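Local structure of possible HxlR family transcriptional factor (Thermoplasma volcanium, 3DF8) at residues L23-T29 with R62-L67. The protein probably binds DNA as a transcriptional regulator of the HxlR family, through a winged helix-turn-helix domain. Residues are numbered along the deposited sequence; the frame is centred on the assembly and turned at random. Where two conformers were deposited one is given.
Sequences LLGKKYT and RRIKDL. With ACT (acetate ion), chain C.
Where the end of helix 21-25 and the turn after it meet one side of helix 57-69, the CA atoms come nearest at Leu-23 with Asp-66 (7.5 Å) and Thr-29 with Arg-63 (6.5 Å). A type II turn from Lys-26 to Thr-29 leads into helix 29-36, with Tyr-28 as its N-cap residue, and presents the carbonyl of Lys-27 to the second helix. Arg-63 bends at chi2 (-68°) and reaches this oxygen side-on with two nitrogens: NE lies 2.9 Å from Lys-27 O, tilted out of the carbonyl plane, and NH2 lies in that plane on a lone pair. Both bonds are bent, the N-H...O angles near 135°, as expected when one oxygen accepts from two donors side by side. CB of Lys-26 sits over one guanidinium face, 3.5 Å from Arg-63 NE, while Thr-29 OG1 crosses the chain at its CD; together with the paired bonds they should restrict rotation of the group. At the other end Leu-23 packs on Asp-66 CB and Leu-67: its CG, anti to the backbone N (chi1 172°), sends CD1 to 3.6 Å from Asp-66 CB and CD2 to Leu-67 CD2, which also meets Thr-29 CG2 at 3.8 Å. Lys-27, exposed, hydrogen-bonds through NZ to an acetate probably from the crystallisation liquor, and its own chain packs on Pro-16 of the second subunit. The contact joins the turn between helices 21-25 and 29-36 to helix 57-69, probably the recognition helix, since it precedes the hairpin of strands 73-77 and 81-85, the wing of a winged helix-turn-helix domain.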
loop_
_atom_site.group_PDB
_atom_site.type_symbol
_atom_site.label_atom_id
_atom_site.label_comp_id
_atom_site.label_asym_id
_atom_site.label_seq_id
_atom_site.Cartn_x
_atom_site.Cartn_y
_atom_site.Cartn_z
ATOM N N LEU A 23 2.470 1.948 8.836
ATOM C CA LEU A 23 1.178 2.636 9.000
ATOM C C LEU A 23 0.353 2.522 7.722
ATOM O O LEU A 23 -0.832 2.136 7.768
ATOM C CB LEU A 23 1.410 4.102 9.334
ATOM C CG LEU A 23 0.165 5.002 9.353
ATOM C CD1 LEU A 23 -0.978 4.450 10.252
ATOM C CD2 LEU A 23 0.578 6.430 9.757
ATOM N N LEU A 24 0.998 2.818 6.597
ATOM C CA LEU A 24 0.313 2.792 5.308
ATOM C C LEU A 24 -0.353 1.457 4.999
ATOM O O LEU A 24 -1.387 1.427 4.333
ATOM C CB LEU A 24 1.257 3.215 4.183
ATOM C CG LEU A 24 1.045 4.630 3.635
ATOM C CD1 LEU A 24 -0.005 4.578 2.545
ATOM C CD2 LEU A 24 0.680 5.690 4.695
ATOM N N GLY A 25 0.222 0.379 5.503
ATOM C CA GLY A 25 -0.333 -0.960 5.280
ATOM C C GLY A 25 -1.504 -1.365 6.169
ATOM O O GLY A 25 -2.283 -2.240 5.795
ATOM N N LYS A 26 -1.627 -0.752 7.343
ATOM C CA LYS A 26 -2.707 -1.083 8.264
ATOM C C LYS A 26 -4.065 -0.887 7.583
ATOM O O LYS A 26 -4.234 0.050 6.773
ATOM C CB LYS A 26 -2.626 -0.205 9.513
ATOM C CG LYS A 26 -1.448 -0.514 10.399
ATOM C CD LYS A 26 -1.506 0.309 11.674
ATOM C CE LYS A 26 -0.117 0.373 12.307
ATOM N NZ LYS A 26 -0.154 0.153 13.792
ATOM N N LYS A 27 -5.017 -1.753 7.943
ATOM C CA LYS A 27 -6.334 -1.758 7.335
ATOM C C LYS A 27 -6.902 -0.333 7.311
ATOM O O LYS A 27 -6.873 0.357 8.336
ATOM C CB LYS A 27 -7.284 -2.709 8.080
ATOM C CG LYS A 27 -8.520 -2.990 7.273
ATOM C CD LYS A 27 -9.403 -4.086 7.900
ATOM C CE LYS A 27 -10.617 -4.316 7.012
ATOM N NZ LYS A 27 -10.201 -4.316 5.558
ATOM N N TYR A 28 -7.402 0.087 6.139
ATOM C CA TYR A 28 -8.061 1.391 5.935
ATOM C C TYR A 28 -7.166 2.600 5.688
ATOM O O TYR A 28 -7.653 3.632 5.257
ATOM C CB TYR A 28 -9.057 1.711 7.058
ATOM C CG TYR A 28 -10.167 0.682 7.213
ATOM C CD1 TYR A 28 -10.240 -0.109 8.359
ATOM C CD2 TYR A 28 -11.161 0.530 6.230
ATOM C CE1 TYR A 28 -11.253 -1.033 8.508
ATOM C CE2 TYR A 28 -12.172 -0.393 6.385
ATOM C CZ TYR A 28 -12.213 -1.167 7.524
ATOM O OH TYR A 28 -13.225 -2.081 7.705
ATOM N N THR A 29 -5.875 2.501 5.981
ATOM C CA THR A 29 -5.045 3.735 5.962
ATOM C C THR A 29 -5.004 4.337 4.578
ATOM O O THR A 29 -5.173 5.551 4.421
ATOM C CB THR A 29 -3.627 3.497 6.515
ATOM O OG1 THR A 29 -3.718 2.968 7.851
ATOM C CG2 THR A 29 -2.808 4.839 6.549
ATOM N N ARG A 62 -8.098 6.096 15.480
ATOM C CA ARG A 62 -6.730 5.611 15.735
ATOM C C ARG A 62 -5.848 5.873 14.520
ATOM O O ARG A 62 -4.701 6.314 14.657
ATOM C CB ARG A 62 -6.712 4.118 16.103
ATOM C CG ARG A 62 -5.333 3.614 16.545
ATOM C CD ARG A 62 -5.300 2.126 16.909
ATOM N NE ARG A 62 -4.120 1.478 16.336
ATOM C CZ ARG A 62 -3.650 0.277 16.660
ATOM N NH1 ARG A 62 -4.230 -0.464 17.603
ATOM N NH2 ARG A 62 -2.574 -0.182 16.028
ATOM N N ARG A 63 -6.390 5.619 13.323
ATOM C CA ARG A 63 -5.606 5.868 12.101
ATOM C C ARG A 63 -5.363 7.360 11.830
ATOM O O ARG A 63 -4.253 7.768 11.443
ATOM C CB ARG A 63 -6.261 5.252 10.852
ATOM C CG ARG A 63 -6.369 3.760 10.858
ATOM C CD ARG A 63 -5.056 3.014 10.763
ATOM N NE ARG A 63 -5.439 1.648 10.473
ATOM C CZ ARG A 63 -5.697 0.747 11.426
ATOM N NH1 ARG A 63 -5.502 1.060 12.715
ATOM N NH2 ARG A 63 -6.109 -0.463 11.098
ATOM N N ILE A 64 -6.381 8.173 12.114
ATOM C CA ILE A 64 -6.260 9.616 11.980
ATOM C C ILE A 64 -5.156 10.105 12.929
ATOM O O ILE A 64 -4.331 10.912 12.517
ATOM C CB ILE A 64 -7.620 10.318 12.216
ATOM C CG1 ILE A 64 -8.454 10.156 10.924
ATOM C CG2 ILE A 64 -7.402 11.816 12.578
ATOM C CD1 ILE A 64 -9.807 10.911 10.945
ATOM N N LYS A 65 -5.124 9.615 14.162
ATOM C CA LYS A 65 -4.085 10.070 15.096
ATOM C C LYS A 65 -2.699 9.705 14.538
ATOM O O LYS A 65 -1.764 10.519 14.610
ATOM C CB LYS A 65 -4.274 9.426 16.450
ATOM C CG LYS A 65 -3.155 9.744 17.405
ATOM C CD LYS A 65 -3.298 8.971 18.687
ATOM C CE LYS A 65 -1.984 9.043 19.457
ATOM N NZ LYS A 65 -1.614 10.473 19.658
ATOM N N ASP A 66 -2.572 8.499 13.981
ATOM C CA ASP A 66 -1.252 8.039 13.548
ATOM C C ASP A 66 -0.888 8.888 12.339
ATOM O O ASP A 66 0.288 9.215 12.139
ATOM C CB ASP A 66 -1.255 6.561 13.140
ATOM C CG ASP A 66 -1.371 5.614 14.311
ATOM O OD1 ASP A 66 -1.044 6.007 15.457
ATOM O OD2 ASP A 66 -1.767 4.453 14.023
ATOM N N LEU A 67 -1.900 9.194 11.524
ATOM C CA LEU A 67 -1.654 10.019 10.335
ATOM C C LEU A 67 -1.250 11.458 10.665
ATOM O O LEU A 67 -0.411 12.053 9.972
ATOM C CB LEU A 67 -2.848 9.997 9.357
ATOM C CG LEU A 67 -3.027 8.705 8.563
ATOM C CD1 LEU A 67 -4.501 8.633 8.001
ATOM C CD2 LEU A 67 -2.009 8.453 7.473
HETATM C C ACT C . -8.526 -2.782 3.658
HETATM O O ACT C . -9.682 -2.301 3.764
HETATM O OXT ACT C . -8.459 -4.038 3.632
HETATM C CH3 ACT C . -7.301 -1.918 3.592
#